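Local coordinates for protein fructokinase (Xylella fastidiosa, PDB 3LKI) that probably phosphorylates fructose with ATP, as a bacterial fructokinase of the PfkB (ribokinase-like) carbohydrate kinase family, at residues 299-304 with 320-325. Sequence-based numbering, arbitrary orientation.
With ATP (adenosine-5'-triphosphate), chain E.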
loop_
_atom_site.group_PDB
_atom_site.type_symbol
_atom_site.label_atom_id
_atom_site.label_comp_id
_atom_site.label_asym_id
_atom_site.label_seq_id
_atom_site.Cartn_x
_atom_site.Cartn_y
_atom_site.Cartn_z
ATOM N N ALA B 299 13.756 -11.948 29.848
ATOM C CA ALA B 299 13.069 -11.854 28.559
ATOM C C ALA B 299 11.566 -11.724 28.759
ATOM O O ALA B 299 10.915 -10.927 28.085
ATOM C CB ALA B 299 13.386 -13.062 27.679
ATOM N N ALA B 300 11.022 -12.501 29.693
ATOM C CA ALA B 300 9.592 -12.461 29.986
ATOM C C ALA B 300 9.219 -11.070 30.496
ATOM O O ALA B 300 8.139 -10.559 30.187
ATOM C CB ALA B 300 9.231 -13.519 31.030
ATOM N N ALA B 301 10.121 -10.457 31.267
ATOM C CA ALA B 301 9.881 -9.123 31.807
ATOM C C ALA B 301 9.780 -8.103 30.677
ATOM O O ALA B 301 8.911 -7.233 30.698
ATOM C CB ALA B 301 10.992 -8.730 32.762
ATOM N N VAL B 302 10.678 -8.204 29.698
ATOM C CA VAL B 302 10.666 -7.288 28.556
ATOM C C VAL B 302 9.346 -7.443 27.804
ATOM O O VAL B 302 8.691 -6.461 27.465
ATOM C CB VAL B 302 11.848 -7.569 27.584
ATOM C CG1 VAL B 302 11.826 -6.560 26.445
ATOM C CG2 VAL B 302 13.180 -7.484 28.335
ATOM N N GLY B 303 8.955 -8.690 27.555
ATOM C CA GLY B 303 7.703 -8.955 26.863
ATOM C C GLY B 303 6.499 -8.388 27.600
ATOM O O GLY B 303 5.589 -7.845 26.978
ATOM N N ALA B 304 6.496 -8.508 28.926
ATOM C CA ALA B 304 5.389 -7.998 29.727
ATOM C C ALA B 304 5.264 -6.476 29.639
ATOM O O ALA B 304 4.161 -5.949 29.529
ATOM C CB ALA B 304 5.546 -8.427 31.187
ATOM N N SER B 320 16.516 -0.146 32.835
ATOM C CA SER B 320 16.106 0.208 34.197
ATOM C C SER B 320 14.673 -0.218 34.512
ATOM O O SER B 320 14.385 -0.685 35.610
ATOM C CB SER B 320 16.242 1.716 34.422
ATOM O OG SER B 320 15.456 2.427 33.491
ATOM N N GLU B 321 13.776 -0.054 33.546
ATOM C CA GLU B 321 12.375 -0.418 33.730
ATOM C C GLU B 321 12.177 -1.934 33.814
ATOM O O GLU B 321 11.384 -2.419 34.624
ATOM C CB GLU B 321 11.541 0.162 32.586
ATOM C CG GLU B 321 11.665 1.677 32.458
ATOM C CD GLU B 321 10.891 2.230 31.276
ATOM O OE1 GLU B 321 11.123 1.765 30.139
ATOM O OE2 GLU B 321 10.056 3.133 31.486
ATOM N N VAL B 322 12.890 -2.679 32.974
ATOM C CA VAL B 322 12.782 -4.134 32.999
ATOM C C VAL B 322 13.278 -4.651 34.360
ATOM O O VAL B 322 12.585 -5.414 35.034
ATOM C CB VAL B 322 13.624 -4.777 31.871
ATOM C CG1 VAL B 322 13.586 -6.301 31.986
ATOM C CG2 VAL B 322 13.099 -4.321 30.521
ATOM N N LEU B 323 14.474 -4.225 34.763
ATOM C CA LEU B 323 15.039 -4.644 36.042
ATOM C C LEU B 323 14.121 -4.261 37.211
ATOM O O LEU B 323 13.978 -5.024 38.173
ATOM C CB LEU B 323 16.429 -4.028 36.229
ATOM C CG LEU B 323 17.492 -4.455 35.202
ATOM C CD1 LEU B 323 18.808 -3.744 35.480
ATOM C CD2 LEU B 323 17.674 -5.964 35.247
ATOM N N SER B 324 13.490 -3.090 37.131
ATOM C CA SER B 324 12.580 -2.659 38.195
ATOM C C SER B 324 11.414 -3.618 38.328
ATOM O O SER B 324 11.042 -3.995 39.439
ATOM C CB SER B 324 12.037 -1.250 37.929
ATOM O OG SER B 324 13.028 -0.282 38.184
ATOM N N LEU B 325 10.824 -4.004 37.199
ATOM C CA LEU B 325 9.699 -4.935 37.215
ATOM C C LEU B 325 10.128 -6.252 37.862
ATOM O O LEU B 325 9.395 -6.825 38.672
ATOM C CB LEU B 325 9.199 -5.204 35.794
ATOM C CG LEU B 325 8.140 -6.307 35.677
ATOM C CD1 LEU B 325 6.933 -5.938 36.517
ATOM C CD2 LEU B 325 7.746 -6.513 34.219
HETATM P PG ATP E . 3.592 -12.266 18.510
HETATM O O1G ATP E . 3.545 -13.363 17.482
HETATM O O2G ATP E . 4.770 -11.319 18.323
HETATM O O3G ATP E . 2.264 -11.489 18.497
HETATM P PB ATP E . 3.460 -14.534 20.391
HETATM O O1B ATP E . 1.992 -14.915 20.304
HETATM O O2B ATP E . 4.517 -15.321 19.700
HETATM O O3B ATP E . 3.753 -13.005 19.920
HETATM P PA ATP E . 3.006 -14.615 23.286
HETATM O O1A ATP E . 1.746 -13.787 23.258
HETATM O O2A ATP E . 2.934 -16.091 23.525
HETATM O O3A ATP E . 3.877 -14.408 21.925
HETATM O "O5'" ATP E . 4.557 -13.928 24.071
HETATM C "C5'" ATP E . 5.641 -13.074 24.300
HETATM C "C4'" ATP E . 6.094 -13.187 25.741
HETATM O "O4'" ATP E . 5.530 -11.948 26.199
HETATM C "C3'" ATP E . 5.369 -14.194 26.674
HETATM O "O3'" ATP E . 6.011 -15.449 26.762
HETATM C "C2'" ATP E . 5.324 -13.447 27.943
HETATM O "O2'" ATP E . 6.576 -13.566 28.658
HETATM C "C1'" ATP E . 5.005 -12.040 27.523
HETATM N N9 ATP E . 3.477 -11.864 27.522
HETATM C C8 ATP E . 2.586 -11.877 26.456
HETATM N N7 ATP E . 1.299 -11.682 26.859
HETATM C C5 ATP E . 1.329 -11.535 28.182
HETATM C C6 ATP E . 0.342 -11.287 29.280
HETATM N N6 ATP E . -0.967 -11.163 28.979
HETATM N N1 ATP E . 0.802 -11.192 30.611
HETATM C C2 ATP E . 2.150 -11.314 30.967
HETATM N N3 ATP E . 3.109 -11.539 30.006
HETATM C C4 ATP E . 2.764 -11.649 28.633
#
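Val322 meets Ala301 and Val302 with its two methyl branches. Its CG1, set anti to the backbone N (chi1 175°), comes down on the methyl of Ala301, with Val322 CG1 and Ala301 CB 3.6 Å apart. The other branch turns to the second valine, where Val322 CG2 and Val302 CG2 are separated by 3.8 Å. Although the side chain of Val302 leaves its backbone pointing away from 320-325, CG2 is the branch that reaches back, and the two valines approach obliquely. One turn further along, Leu325 lays its CD2 methyl against the backbone of Ala301: Leu325 CD2 stands 3.8 Å from Ala301 O and 4.2 Å from Ala304 CB, an approach that follows from CG being anti to the backbone N (chi1 172°). No hydrogen bond joins the segments, so the contact is apolar packing of small and branched side chains. The segment axes come within 9.1 Å at 109°, closer to perpendicular than to antiparallel, and the nearest CA pair is Val302 with Val322. In the ribokinase-like fold, this joins the C-terminal helix 319-328 to helix 289-307, which borders the nucleotide site. Pro317, in the connection between the helices, touches both valines, while Phe298 and Leu305 of helix 289-307 add further contacts to Val322. ATP lies along another side of 299-304, its ribose close to the backbone: Ala300 CA is 3.5 Å from ATP O2', and Gly303, which has no side chain, brings its CA to 3.8 Å from the ribose ring oxygen, ATP O4'. Ala304 presents its methyl both to Leu325 and to the adenine, with Ala304 CB 4.1 Å from ATP N3.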